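Long-range contacts in oligopeptide ABC transporter, periplasmic oligopeptide-binding protein, putative (Thermotoga maritima MSB8, PDB 5IPW), which probably takes part in peptide uptake as the periplasmic oligopeptide-binding component of an ABC transporter: residues E23-T28 / G57-T62; G61-V66 / M627-E632; K78-K83 / T238-K243; L255-Y260 / Q270-D275. One frame throughout, in Å; residues are numbered along the deposited sequence.

Near the N terminus, interaction 1 closes the first loop, laying the start of helix 25-32 against the segment that leads into strand 62-67. Interaction 2 begins on Gly-61 and Thr-62, where interaction 1 ends, and spans almost all the rest of the chain to reach the C-terminal strand 630-631. Interactions 3 and 4 both nest within that long loop and follow one another in series: interaction 3 joins the end of helix 73-80 to the entry of strand 242-244, and interaction 4 links strand 252-257 to the segment before strand 276-281. Interactions 2, 3 and 4 all reach the same mixed sheet, and interaction 1 touches interaction 4, Ser-24 meeting Asp-275.

Interaction 1 (E23-T28 / G57-T62); sequences ESPMLT and GQFGGT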
loop_
_atom_site.group_PDB
_atom_site.type_symbol
_atom_site.label_atom_id
_atom_site.label_comp_id
_atom_site.label_asym_id
_atom_site.label_seq_id
_atom_site.Cartn_x
_atom_site.Cartn_y
_atom_site.Cartn_z
ATOM N N GLU A 23 -6.350 -32.635 3.597
ATOM C CA GLU A 23 -6.638 -31.759 4.732
ATOM C C GLU A 23 -5.606 -31.948 5.809
ATOM O O GLU A 23 -4.914 -32.959 5.826
ATOM C CB GLU A 23 -8.012 -32.098 5.306
ATOM C CG GLU A 23 -8.032 -33.390 6.123
ATOM C CD GLU A 23 -9.412 -34.007 6.255
ATOM O OE1 GLU A 23 -10.384 -33.302 5.966
ATOM O OE2 GLU A 23 -9.534 -35.188 6.645
ATOM N N SER A 24 -5.522 -30.998 6.732
ATOM C CA SER A 24 -4.581 -31.117 7.838
ATOM C C SER A 24 -5.000 -32.268 8.742
ATOM O O SER A 24 -6.185 -32.461 8.964
ATOM C CB SER A 24 -4.530 -29.833 8.646
ATOM O OG SER A 24 -3.512 -29.903 9.629
ATOM N N PRO A 25 -4.034 -33.045 9.258
ATOM C CA PRO A 25 -4.354 -34.146 10.175
ATOM C C PRO A 25 -5.339 -33.766 11.289
ATOM O O PRO A 25 -6.298 -34.496 11.527
ATOM C CB PRO A 25 -2.990 -34.508 10.771
ATOM C CG PRO A 25 -2.017 -34.175 9.693
ATOM C CD PRO A 25 -2.589 -32.993 8.956
ATOM N N MET A 26 -5.123 -32.625 11.941
ATOM C CA MET A 26 -6.024 -32.182 13.003
ATOM C C MET A 26 -7.477 -32.120 12.536
ATOM O O MET A 26 -8.391 -32.349 13.322
ATOM C CB MET A 26 -5.595 -30.820 13.578
ATOM C CG MET A 26 -5.793 -29.629 12.648
ATOM S SD MET A 26 -5.604 -28.025 13.448
ATOM C CE MET A 26 -7.252 -27.764 14.086
ATOM N N LEU A 27 -7.699 -31.796 11.266
ATOM C CA LEU A 27 -9.056 -31.785 10.725
ATOM C C LEU A 27 -9.557 -33.200 10.444
ATOM O O LEU A 27 -10.736 -33.487 10.643
ATOM C CB LEU A 27 -9.136 -30.923 9.466
ATOM C CG LEU A 27 -8.790 -29.449 9.656
ATOM C CD1 LEU A 27 -8.928 -28.707 8.337
ATOM C CD2 LEU A 27 -9.684 -28.799 10.701
ATOM N N THR A 28 -8.668 -34.080 9.987
ATOM C CA THR A 28 -9.029 -35.474 9.751
ATOM C C THR A 28 -9.480 -36.138 11.037
ATOM O O THR A 28 -10.415 -36.929 11.033
ATOM C CB THR A 28 -7.866 -36.288 9.167
ATOM O OG1 THR A 28 -7.395 -35.666 7.968
ATOM C CG2 THR A 28 -8.314 -37.706 8.843
ATOM N N GLY A 57 3.623 -27.382 0.146
ATOM C CA GLY A 57 3.873 -27.378 1.587
ATOM C C GLY A 57 3.371 -28.594 2.337
ATOM O O GLY A 57 2.758 -29.481 1.761
ATOM N N GLN A 58 3.648 -28.619 3.638
ATOM C CA GLN A 58 3.231 -29.693 4.540
ATOM C C GLN A 58 2.356 -29.106 5.620
ATOM O O GLN A 58 2.546 -27.958 6.030
ATOM C CB GLN A 58 4.436 -30.354 5.195
ATOM C CG GLN A 58 5.334 -31.090 4.223
ATOM C CD GLN A 58 6.620 -31.564 4.870
ATOM O OE1 GLN A 58 7.473 -30.761 5.237
ATOM N NE2 GLN A 58 6.768 -32.879 5.008
ATOM N N PHE A 59 1.395 -29.899 6.073
ATOM C CA PHE A 59 0.434 -29.451 7.066
ATOM C C PHE A 59 1.030 -29.520 8.466
ATOM O O PHE A 59 1.744 -30.471 8.804
ATOM C CB PHE A 59 -0.812 -30.336 7.046
ATOM C CG PHE A 59 -1.752 -30.045 5.927
ATOM C CD1 PHE A 59 -2.344 -28.798 5.819
ATOM C CD2 PHE A 59 -2.083 -31.032 5.001
ATOM C CE1 PHE A 59 -3.227 -28.524 4.791
ATOM C CE2 PHE A 59 -2.965 -30.767 3.971
ATOM C CZ PHE A 59 -3.545 -29.512 3.869
ATOM N N GLY A 60 0.713 -28.516 9.272
ATOM C CA GLY A 60 0.937 -28.568 10.701
ATOM C C GLY A 60 1.595 -27.330 11.243
ATOM O O GLY A 60 1.842 -26.375 10.508
ATOM N N GLY A 61 1.852 -27.354 12.551
ATOM C CA GLY A 61 2.719 -26.380 13.199
ATOM C C GLY A 61 2.015 -25.187 13.799
ATOM O O GLY A 61 0.841 -24.920 13.515
ATOM N N THR A 62 2.751 -24.479 14.653
ATOM C CA THR A 62 2.291 -23.238 15.251
ATOM C C THR A 62 3.301 -22.165 14.904
ATOM O O THR A 62 4.479 -22.269 15.232
ATOM C CB THR A 62 2.122 -23.336 16.785
ATOM O OG1 THR A 62 1.109 -24.302 17.101
ATOM C CG2 THR A 62 1.697 -22.000 17.377
#
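Phe-59 lays one face of its ring against the backbone of Glu-23 and Ser-24, at the point where helix 25-32 begins and Ser-24 holds the N-cap position. The contact thus joins a helix N terminus to the loop ahead of strand 62-67, the edge strand of a mixed four-stranded sheet. Packing carries it. Ser-24 N lies over the ring centre, 3.6 Å above its plane, while Glu-23 C sits nearer the rim, 3.4 Å from Phe-59 CE2. The Ser-24 methylene also takes part, its CB 3.7 Å from Phe-59 CD1. A chi1 of -78° sets Phe-59 CG anti to the carbonyl carbon, on the side of the backbone N, and the ring face then lies over the Glu-23/Ser-24 peptide. Pro-25 completes the apolar part obliquely, its CD 3.7 Å from Phe-59 CB. An alanine in place of Phe-59 would probably leave that peptide and the Ser-24 methylene without their aromatic cover, opening a gap beside the helix start.

The polar groups are engaged beside this packing. Ser-24 OG, anti to its backbone N (chi1 -174°), makes no capping bond and is hydrogen-bonded to Asp-275 OD1. Ser-24 O accepts from both Leu-27 N and Thr-28 N in the first helical turn. Glu-23 forms a salt bridge to Arg-42 through OE1, and its OE2 is met on the anti side by Thr-28 OG1 at 2.6 Å.

Interaction 2 (G61-V66 / M627-E632); sequences GTWRRV and MQFFIE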
loop_
_atom_site.group_PDB
_atom_site.type_symbol
_atom_site.label_atom_id
_atom_site.label_comp_id
_atom_site.label_asym_id
_atom_site.label_seq_id
_atom_site.Cartn_x
_atom_site.Cartn_y
_atom_site.Cartn_z
ATOM N N GLY A 61 1.852 -27.354 12.551
ATOM C CA GLY A 61 2.719 -26.380 13.199
ATOM C C GLY A 61 2.015 -25.187 13.799
ATOM O O GLY A 61 0.841 -24.920 13.515
ATOM N N THR A 62 2.751 -24.479 14.653
ATOM C CA THR A 62 2.291 -23.238 15.251
ATOM C C THR A 62 3.301 -22.165 14.904
ATOM O O THR A 62 4.479 -22.269 15.232
ATOM C CB THR A 62 2.122 -23.336 16.785
ATOM O OG1 THR A 62 1.109 -24.302 17.101
ATOM C CG2 THR A 62 1.697 -22.000 17.377
ATOM N N TRP A 63 2.804 -21.135 14.240
ATOM C CA TRP A 63 3.598 -20.036 13.751
ATOM C C TRP A 63 3.676 -18.993 14.864
ATOM O O TRP A 63 2.678 -18.331 15.185
ATOM C CB TRP A 63 2.930 -19.500 12.471
ATOM C CG TRP A 63 3.434 -18.224 11.885
ATOM C CD1 TRP A 63 4.534 -17.494 12.253
ATOM C CD2 TRP A 63 2.856 -17.541 10.776
ATOM N NE1 TRP A 63 4.656 -16.375 11.446
ATOM C CE2 TRP A 63 3.640 -16.392 10.529
ATOM C CE3 TRP A 63 1.747 -17.794 9.958
ATOM C CZ2 TRP A 63 3.341 -15.498 9.506
ATOM C CZ3 TRP A 63 1.451 -16.907 8.954
ATOM C CH2 TRP A 63 2.244 -15.770 8.730
ATOM N N ARG A 64 4.871 -18.858 15.440
ATOM C CA ARG A 64 5.110 -17.946 16.549
ATOM C C ARG A 64 5.437 -16.551 16.068
ATOM O O ARG A 64 6.392 -16.354 15.316
ATOM C CB ARG A 64 6.263 -18.452 17.417
ATOM C CG ARG A 64 6.015 -19.832 18.018
ATOM C CD ARG A 64 7.270 -20.392 18.658
ATOM N NE ARG A 64 8.310 -20.613 17.658
ATOM C CZ ARG A 64 9.601 -20.795 17.921
ATOM N NH1 ARG A 64 10.056 -20.799 19.174
ATOM N NH2 ARG A 64 10.449 -20.978 16.916
ATOM N N ARG A 65 4.632 -15.587 16.512
ATOM C CA ARG A 65 4.912 -14.177 16.292
ATOM C C ARG A 65 4.798 -13.419 17.611
ATOM O O ARG A 65 4.491 -14.000 18.659
ATOM C CB ARG A 65 3.913 -13.581 15.302
ATOM C CG ARG A 65 3.779 -14.298 13.972
ATOM C CD ARG A 65 2.783 -13.559 13.075
ATOM N NE ARG A 65 3.440 -12.842 11.983
ATOM C CZ ARG A 65 3.278 -11.555 11.676
ATOM N NH1 ARG A 65 2.462 -10.774 12.365
ATOM N NH2 ARG A 65 3.940 -11.040 10.643
ATOM N N VAL A 66 5.025 -12.114 17.546
ATOM C CA VAL A 66 4.822 -11.237 18.691
ATOM C C VAL A 66 4.055 -9.986 18.269
ATOM O O VAL A 66 4.260 -9.469 17.169
ATOM C CB VAL A 66 6.169 -10.827 19.349
ATOM C CG1 VAL A 66 6.893 -12.047 19.886
ATOM C CG2 VAL A 66 7.066 -10.081 18.378
ATOM N N MET A 627 -1.282 -17.408 3.485
ATOM C CA MET A 627 -2.097 -18.616 3.541
ATOM C C MET A 627 -1.331 -19.851 3.047
ATOM O O MET A 627 -1.656 -20.969 3.440
ATOM C CB MET A 627 -3.418 -18.433 2.772
ATOM C CG MET A 627 -3.313 -18.431 1.247
ATOM S SD MET A 627 -4.834 -17.865 0.421
ATOM C CE MET A 627 -5.130 -19.350 -0.475
ATOM N N GLN A 628 -0.315 -19.647 2.202
ATOM C CA GLN A 628 0.500 -20.764 1.680
ATOM C C GLN A 628 1.906 -20.847 2.273
ATOM O O GLN A 628 2.747 -21.598 1.773
ATOM C CB GLN A 628 0.563 -20.763 0.130
ATOM C CG GLN A 628 1.055 -19.499 -0.552
ATOM C CD GLN A 628 2.557 -19.340 -0.546
ATOM O OE1 GLN A 628 3.282 -20.172 -1.085
ATOM N NE2 GLN A 628 3.037 -18.252 0.054
ATOM N N PHE A 629 2.164 -20.090 3.334
ATOM C CA PHE A 629 3.382 -20.293 4.126
ATOM C C PHE A 629 3.265 -21.639 4.793
ATOM O O PHE A 629 2.160 -22.073 5.107
ATOM C CB PHE A 629 3.528 -19.251 5.231
ATOM C CG PHE A 629 3.793 -17.847 4.752
ATOM C CD1 PHE A 629 4.116 -17.564 3.431
ATOM C CD2 PHE A 629 3.767 -16.805 5.664
ATOM C CE1 PHE A 629 4.366 -16.261 3.024
ATOM C CE2 PHE A 629 4.037 -15.504 5.272
ATOM C CZ PHE A 629 4.325 -15.229 3.947
ATOM N N PHE A 630 4.394 -22.301 5.013
ATOM C CA PHE A 630 4.394 -23.524 5.810
ATOM C C PHE A 630 5.656 -23.729 6.629
ATOM O O PHE A 630 6.682 -23.106 6.380
ATOM C CB PHE A 630 4.129 -24.755 4.933
ATOM C CG PHE A 630 5.319 -25.225 4.121
ATOM C CD1 PHE A 630 5.659 -24.598 2.934
ATOM C CD2 PHE A 630 6.052 -26.331 4.515
ATOM C CE1 PHE A 630 6.721 -25.051 2.167
ATOM C CE2 PHE A 630 7.118 -26.786 3.754
ATOM C CZ PHE A 630 7.456 -26.141 2.579
ATOM N N ILE A 631 5.539 -24.629 7.602
ATOM C CA ILE A 631 6.639 -25.049 8.455
ATOM C C ILE A 631 7.014 -26.479 8.092
ATOM O O ILE A 631 6.161 -27.368 8.083
ATOM C CB ILE A 631 6.222 -25.006 9.950
ATOM C CG1 ILE A 631 5.877 -23.578 10.361
ATOM C CG2 ILE A 631 7.326 -25.535 10.856
ATOM C CD1 ILE A 631 4.914 -23.509 11.523
ATOM N N GLU A 632 8.295 -26.711 7.832
ATOM C CA GLU A 632 8.759 -28.051 7.487
ATOM C C GLU A 632 8.402 -29.044 8.585
ATOM O O GLU A 632 8.494 -28.724 9.760
ATOM C CB GLU A 632 10.265 -28.048 7.250
ATOM C CG GLU A 632 10.654 -27.299 5.990
ATOM C CD GLU A 632 12.148 -27.164 5.793
ATOM O OE1 GLU A 632 12.918 -27.390 6.749
ATOM O OE2 GLU A 632 12.552 -26.804 4.663
#
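Trp-63 brings the outer corner of its six-membered ring onto the rim of Phe-629, with Trp-63 CH2 3.6 Å from Phe-629 CD2. CH2 lies near the plane of the phenylalanine ring, at its edge, but the two ring planes are inclined at 59° and their centroids are 5.6 Å apart, an oblique pairing. A chi1 of 171° places Trp-63 CG anti to the backbone N. Arg-65 CD lies 3.6 Å above one face of that indole, toward its rim, and Trp-63 NE1 is hydrogen-bonded to Met-299 O.

This strand is an edge of the mixed sheet whose next member is strand 276-281, whereas Ile-631 belongs to a small two-stranded antiparallel sheet with strand 605-606. The two sheets meet through Trp-63 with Phe-629, and through a methyl of Ile-631 on the Gly-61/Thr-62 backbone. Phe-605, from the partner strand, meets the Trp-63 ring as well.

Farther along, Ile-631 reaches across with its terminal methyl. Its CD1 is 3.9 Å from Thr-62 N and 4.0 Å from Gly-61 CA, so a single methyl group rests on the backbone as it enters the strand. The backbone angles of Gly-61 by themselves call for glycine.

Interaction 3 (K78-K83 / T238-K243); sequences KLIEVK and TLSPWK
Ile-80, the last residue of helix 73-80, meets Trp-242 and Ser-240 with different branches of its side chain. CD1 comes up to the indole edge, 3.6 Å from Trp-242 CE3, the two side chains crossing obliquely, while CG2 lies 3.5 Å from Ser-240 OG. Replacing Ile-80 by alanine would probably open a gap at the CE3 edge of Trp-242 and beside Ser-240 OG, where CD1 and CG2 now lie.

Val-82 continues the packing after the helix ends. Its CG2 stands 3.9 Å from Leu-239 CB, the side chains crossing at about a right angle, and its CG1 lies 3.9 Å from Pro-241 CD. Here the two segments run nearly opposite to each other, 164° apart in direction. Trp-242, at the start of strand 242-244, also turns its ring edge to Leu-79 O, and its NE1 is hydrogen-bonded to Ile-274 O, in the loop before strand 276-281.

One polar link joins the segments. Ser-240 OG donates to Ile-80 O at 2.5 Å, approaching from above the carbonyl plane, 37° out of it. Next to it Thr-238 OG1 accepts from Ser-240 N, an ST turn that shapes the backbone carrying the donor. The contact is mainly apolar, with one serine hydroxyl serving the carbonyl of the last helical residue.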
loop_
_atom_site.group_PDB
_atom_site.type_symbol
_atom_site.label_atom_id
_atom_site.label_comp_id
_atom_site.label_asym_id
_atom_site.label_seq_id
_atom_site.Cartn_x
_atom_site.Cartn_y
_atom_site.Cartn_z
ATOM N N LYS A 78 -3.791 -7.942 8.441
ATOM C CA LYS A 78 -2.988 -8.119 7.239
ATOM C C LYS A 78 -2.419 -9.532 7.055
ATOM O O LYS A 78 -1.887 -9.841 5.995
ATOM C CB LYS A 78 -1.878 -7.080 7.200
ATOM C CG LYS A 78 -2.418 -5.690 6.928
ATOM C CD LYS A 78 -1.370 -4.619 7.148
ATOM C CE LYS A 78 -1.871 -3.261 6.688
ATOM N NZ LYS A 78 -0.992 -2.151 7.152
ATOM N N LEU A 79 -2.526 -10.381 8.076
ATOM C CA LEU A 79 -2.279 -11.817 7.913
ATOM C C LEU A 79 -3.507 -12.539 7.395
ATOM O O LEU A 79 -3.398 -13.549 6.708
ATOM C CB LEU A 79 -1.899 -12.468 9.245
ATOM C CG LEU A 79 -0.584 -12.034 9.878
ATOM C CD1 LEU A 79 -0.304 -12.906 11.093
ATOM C CD2 LEU A 79 0.557 -12.120 8.880
ATOM N N ILE A 80 -4.665 -11.990 7.734
ATOM C CA ILE A 80 -5.905 -12.730 7.812
ATOM C C ILE A 80 -6.881 -12.346 6.691
ATOM O O ILE A 80 -7.867 -13.036 6.448
ATOM C CB ILE A 80 -6.494 -12.493 9.234
ATOM C CG1 ILE A 80 -6.660 -13.812 9.947
ATOM C CG2 ILE A 80 -7.764 -11.631 9.259
ATOM C CD1 ILE A 80 -5.322 -14.366 10.368
ATOM N N GLU A 81 -6.571 -11.265 5.990
ATOM C CA GLU A 81 -7.495 -10.651 5.050
ATOM C C GLU A 81 -7.723 -11.480 3.802
ATOM O O GLU A 81 -6.822 -12.152 3.303
ATOM C CB GLU A 81 -7.001 -9.255 4.648
ATOM C CG GLU A 81 -7.515 -8.149 5.552
ATOM C CD GLU A 81 -6.732 -6.864 5.398
ATOM O OE1 GLU A 81 -6.375 -6.500 4.252
ATOM O OE2 GLU A 81 -6.467 -6.223 6.434
ATOM N N VAL A 82 -8.949 -11.411 3.302
ATOM C CA VAL A 82 -9.311 -12.056 2.045
ATOM C C VAL A 82 -10.072 -11.070 1.170
ATOM O O VAL A 82 -10.790 -10.200 1.664
ATOM C CB VAL A 82 -10.140 -13.346 2.261
ATOM C CG1 VAL A 82 -9.307 -14.400 2.976
ATOM C CG2 VAL A 82 -11.428 -13.065 3.027
ATOM N N LYS A 83 -9.902 -11.223 -0.136
ATOM C CA LYS A 83 -10.433 -10.282 -1.115
ATOM C C LYS A 83 -11.239 -11.044 -2.157
ATOM O O LYS A 83 -11.041 -12.246 -2.333
ATOM C CB LYS A 83 -9.272 -9.537 -1.796
ATOM C CG LYS A 83 -8.208 -9.027 -0.833
ATOM C CD LYS A 83 -8.751 -7.937 0.081
ATOM C CE LYS A 83 -7.720 -7.498 1.106
ATOM N NZ LYS A 83 -8.323 -6.587 2.121
ATOM N N THR A 238 -16.139 -16.328 9.812
ATOM C CA THR A 238 -15.152 -15.660 8.976
ATOM C C THR A 238 -14.847 -16.449 7.693
ATOM O O THR A 238 -15.080 -17.663 7.622
ATOM C CB THR A 238 -13.847 -15.408 9.774
ATOM O OG1 THR A 238 -12.889 -14.713 8.961
ATOM C CG2 THR A 238 -13.239 -16.704 10.232
ATOM N N LEU A 239 -14.331 -15.727 6.697
ATOM C CA LEU A 239 -13.811 -16.311 5.461
ATOM C C LEU A 239 -12.283 -16.397 5.471
ATOM O O LEU A 239 -11.672 -16.873 4.514
ATOM C CB LEU A 239 -14.285 -15.486 4.254
ATOM C CG LEU A 239 -15.807 -15.526 4.029
ATOM C CD1 LEU A 239 -16.271 -14.465 3.053
ATOM C CD2 LEU A 239 -16.260 -16.889 3.545
ATOM N N SER A 240 -11.662 -15.950 6.559
ATOM C CA SER A 240 -10.199 -15.927 6.648
ATOM C C SER A 240 -9.600 -17.325 6.826
ATOM O O SER A 240 -10.269 -18.238 7.308
ATOM C CB SER A 240 -9.765 -15.036 7.810
ATOM O OG SER A 240 -10.068 -13.686 7.548
ATOM N N PRO A 241 -8.332 -17.495 6.443
ATOM C CA PRO A 241 -7.636 -18.769 6.658
ATOM C C PRO A 241 -7.437 -19.141 8.145
ATOM O O PRO A 241 -7.282 -20.318 8.469
ATOM C CB PRO A 241 -6.288 -18.545 5.980
ATOM C CG PRO A 241 -6.103 -17.066 5.989
ATOM C CD PRO A 241 -7.477 -16.517 5.756
ATOM N N TRP A 242 -7.414 -18.155 9.034
ATOM C CA TRP A 242 -7.435 -18.452 10.459
ATOM C C TRP A 242 -8.452 -17.563 11.164
ATOM O O TRP A 242 -8.833 -16.512 10.641
ATOM C CB TRP A 242 -6.061 -18.263 11.101
ATOM C CG TRP A 242 -4.937 -19.020 10.489
ATOM C CD1 TRP A 242 -4.563 -20.284 10.779
ATOM C CD2 TRP A 242 -4.011 -18.540 9.512
ATOM N NE1 TRP A 242 -3.463 -20.642 10.032
ATOM C CE2 TRP A 242 -3.103 -19.579 9.251
ATOM C CE3 TRP A 242 -3.859 -17.326 8.832
ATOM C CZ2 TRP A 242 -2.061 -19.451 8.337
ATOM C CZ3 TRP A 242 -2.817 -17.197 7.926
ATOM C CH2 TRP A 242 -1.929 -18.253 7.694
ATOM N N LYS A 243 -8.870 -18.011 12.348
ATOM C CA LYS A 243 -9.884 -17.339 13.176
ATOM C C LYS A 243 -9.386 -17.286 14.632
ATOM O O LYS A 243 -8.707 -18.209 15.089
ATOM C CB LYS A 243 -11.211 -18.106 13.128
ATOM C CG LYS A 243 -11.111 -19.502 13.733
ATOM C CD LYS A 243 -12.384 -20.329 13.666
ATOM C CE LYS A 243 -12.108 -21.731 14.216
ATOM N NZ LYS A 243 -13.251 -22.677 14.081
#

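Interaction 4 (L255-Y260 / Q270-D275); sequences LERNPY and QLPYID
Arg-257 NH1 and Asp-275 OD1 form a salt bridge at 2.5 Å, with the guanidinium and carboxylate planes turned 77° apart. It spans the connection between two antiparallel neighbours of the mixed sheet, strands 252-257 and 276-281, just where they separate. The backbone pairing reaches this point too, Arg-257 N donating to Asp-275 O at 2.9 Å. The arginine chain bends at chi3 (-43°), which places NE off the extended line, and the guanidinium beyond it lies beside the 272-275 backbone. NH1 makes a second, weak bond to Tyr-273 O in the plane of the guanidinium.

A water lies at the edge of the same group. It donates to Asn-258 O and to Leu-271 O, bridging both segments, and accepts from Arg-257 NH2, whose place is less sure. Farther out, the extended Gln-270 side chain sends NE2 to Pro-259 O, although the position of that oxygen is also less sure, and NE2 is hydrogen-bonded to Phe-261 O. An Asx turn, in which Asn-258 OD1 accepts from Tyr-260 N, folds the chain here, while Asn-258 ND2 is hydrogen-bonded to Ser-240 O.

The guanidinium is thus held by the Asp-275 carboxylate, with weaker help from Tyr-273 O and the water. Packing closes the contact: Pro-272, preceded by a cis peptide bond, sets its CG over one guanidinium face, and Arg-257 CB lies 3.6 Å from Asp-275 O.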
loop_
_atom_site.group_PDB
_atom_site.type_symbol
_atom_site.label_atom_id
_atom_site.label_comp_id
_atom_site.label_asym_id
_atom_site.label_seq_id
_atom_site.Cartn_x
_atom_site.Cartn_y
_atom_site.Cartn_z
ATOM N N LEU A 255 -4.768 -17.769 16.784
ATOM C CA LEU A 255 -5.634 -18.016 15.630
ATOM C C LEU A 255 -5.564 -19.484 15.243
ATOM O O LEU A 255 -4.496 -20.072 15.218
ATOM C CB LEU A 255 -5.236 -17.157 14.439
ATOM C CG LEU A 255 -5.025 -15.670 14.700
ATOM C CD1 LEU A 255 -4.277 -15.057 13.541
ATOM C CD2 LEU A 255 -6.334 -14.938 14.918
ATOM N N GLU A 256 -6.717 -20.071 14.960
ATOM C CA GLU A 256 -6.809 -21.460 14.545
ATOM C C GLU A 256 -7.272 -21.510 13.091
ATOM O O GLU A 256 -7.999 -20.631 12.613
ATOM C CB GLU A 256 -7.792 -22.211 15.445
ATOM C CG GLU A 256 -7.889 -23.702 15.184
ATOM C CD GLU A 256 -8.847 -24.404 16.136
ATOM O OE1 GLU A 256 -8.406 -25.335 16.841
ATOM O OE2 GLU A 256 -10.037 -24.031 16.182
ATOM N N ARG A 257 -6.834 -22.543 12.385
ATOM C CA ARG A 257 -7.217 -22.720 11.002
ATOM C C ARG A 257 -8.732 -22.744 10.844
ATOM O O ARG A 257 -9.443 -23.333 11.658
ATOM C CB ARG A 257 -6.617 -23.999 10.437
ATOM C CG ARG A 257 -7.082 -25.285 11.097
ATOM C CD ARG A 257 -6.290 -26.453 10.542
ATOM N NE ARG A 257 -6.193 -26.287 9.103
ATOM C CZ ARG A 257 -5.082 -26.275 8.376
ATOM N NH1 ARG A 257 -3.883 -26.497 8.893
ATOM N NH2 ARG A 257 -5.198 -26.076 7.076
ATOM N N ASN A 258 -9.205 -22.068 9.805
ATOM C CA ASN A 258 -10.603 -22.110 9.409
ATOM C C ASN A 258 -10.866 -23.387 8.626
ATOM O O ASN A 258 -10.406 -23.518 7.486
ATOM C CB ASN A 258 -10.935 -20.903 8.539
ATOM C CG ASN A 258 -12.323 -20.974 7.952
ATOM O OD1 ASN A 258 -13.069 -21.910 8.220
ATOM N ND2 ASN A 258 -12.678 -19.979 7.144
ATOM N N PRO A 259 -11.617 -24.331 9.220
ATOM C CA PRO A 259 -11.772 -25.637 8.587
ATOM C C PRO A 259 -12.602 -25.596 7.302
ATOM O O PRO A 259 -12.612 -26.576 6.568
ATOM C CB PRO A 259 -12.473 -26.465 9.663
ATOM C CG PRO A 259 -13.262 -25.470 10.440
ATOM C CD PRO A 259 -12.453 -24.205 10.427
ATOM N N TYR A 260 -13.268 -24.471 7.037
ATOM C CA TYR A 260 -14.033 -24.265 5.806
ATOM C C TYR A 260 -13.322 -23.360 4.810
ATOM O O TYR A 260 -13.953 -22.828 3.889
ATOM C CB TYR A 260 -15.409 -23.678 6.152
ATOM C CG TYR A 260 -16.281 -24.676 6.856
ATOM C CD1 TYR A 260 -16.992 -25.620 6.130
ATOM C CD2 TYR A 260 -16.370 -24.706 8.244
ATOM C CE1 TYR A 260 -17.787 -26.562 6.754
ATOM C CE2 TYR A 260 -17.157 -25.648 8.886
ATOM C CZ TYR A 260 -17.868 -26.581 8.127
ATOM O OH TYR A 260 -18.670 -27.541 8.716
ATOM N N GLN A 270 -6.062 -28.434 1.163
ATOM C CA GLN A 270 -6.855 -27.322 1.673
ATOM C C GLN A 270 -6.000 -26.441 2.574
ATOM O O GLN A 270 -5.485 -26.888 3.599
ATOM C CB GLN A 270 -8.063 -27.823 2.474
ATOM C CG GLN A 270 -8.889 -26.695 3.086
ATOM C CD GLN A 270 -9.920 -27.167 4.098
ATOM O OE1 GLN A 270 -9.695 -28.137 4.828
ATOM N NE2 GLN A 270 -11.050 -26.462 4.169
ATOM N N LEU A 271 -5.877 -25.182 2.197
ATOM C CA LEU A 271 -5.075 -24.242 2.950
ATOM C C LEU A 271 -5.847 -23.760 4.187
ATOM O O LEU A 271 -7.051 -23.992 4.299
ATOM C CB LEU A 271 -4.679 -23.067 2.040
ATOM C CG LEU A 271 -3.817 -23.471 0.845
ATOM C CD1 LEU A 271 -3.707 -22.325 -0.141
ATOM C CD2 LEU A 271 -2.432 -23.919 1.288
ATOM N N PRO A 272 -5.147 -23.115 5.136
ATOM C CA PRO A 272 -3.692 -22.890 5.178
ATOM C C PRO A 272 -2.917 -24.152 5.486
ATOM O O PRO A 272 -3.498 -25.141 5.875
ATOM C CB PRO A 272 -3.519 -21.878 6.316
ATOM C CG PRO A 272 -4.713 -22.071 7.180
ATOM C CD PRO A 272 -5.837 -22.452 6.256
ATOM N N TYR A 273 -1.608 -24.123 5.304
ATOM C CA TYR A 273 -0.778 -25.239 5.721
ATOM C C TYR A 273 -0.650 -25.257 7.242
ATOM O O TYR A 273 -0.727 -26.303 7.879
ATOM C CB TYR A 273 0.610 -25.090 5.138
ATOM C CG TYR A 273 0.720 -25.297 3.641
ATOM C CD1 TYR A 273 0.366 -26.501 3.058
ATOM C CD2 TYR A 273 1.238 -24.306 2.827
ATOM C CE1 TYR A 273 0.504 -26.701 1.695
ATOM C CE2 TYR A 273 1.385 -24.499 1.474
ATOM C CZ TYR A 273 1.004 -25.693 0.915
ATOM O OH TYR A 273 1.175 -25.875 -0.428
ATOM N N ILE A 274 -0.482 -24.068 7.806
ATOM C CA ILE A 274 -0.220 -23.890 9.225
ATOM C C ILE A 274 -1.511 -24.010 10.048
ATOM O O ILE A 274 -2.533 -23.415 9.706
ATOM C CB ILE A 274 0.479 -22.533 9.448
ATOM C CG1 ILE A 274 1.818 -22.539 8.701
ATOM C CG2 ILE A 274 0.683 -22.265 10.934
ATOM C CD1 ILE A 274 2.454 -21.180 8.568
ATOM N N ASP A 275 -1.450 -24.790 11.126
ATOM C CA ASP A 275 -2.623 -25.078 11.954
ATOM C C ASP A 275 -2.990 -23.904 12.865
ATOM O O ASP A 275 -4.171 -23.556 13.009
ATOM C CB ASP A 275 -2.373 -26.319 12.815
ATOM C CG ASP A 275 -2.457 -27.625 12.034
ATOM O OD1 ASP A 275 -3.064 -27.656 10.938
ATOM O OD2 ASP A 275 -1.938 -28.647 12.542
HETATM O O HOH W 1 -8.203 -25.295 6.852
#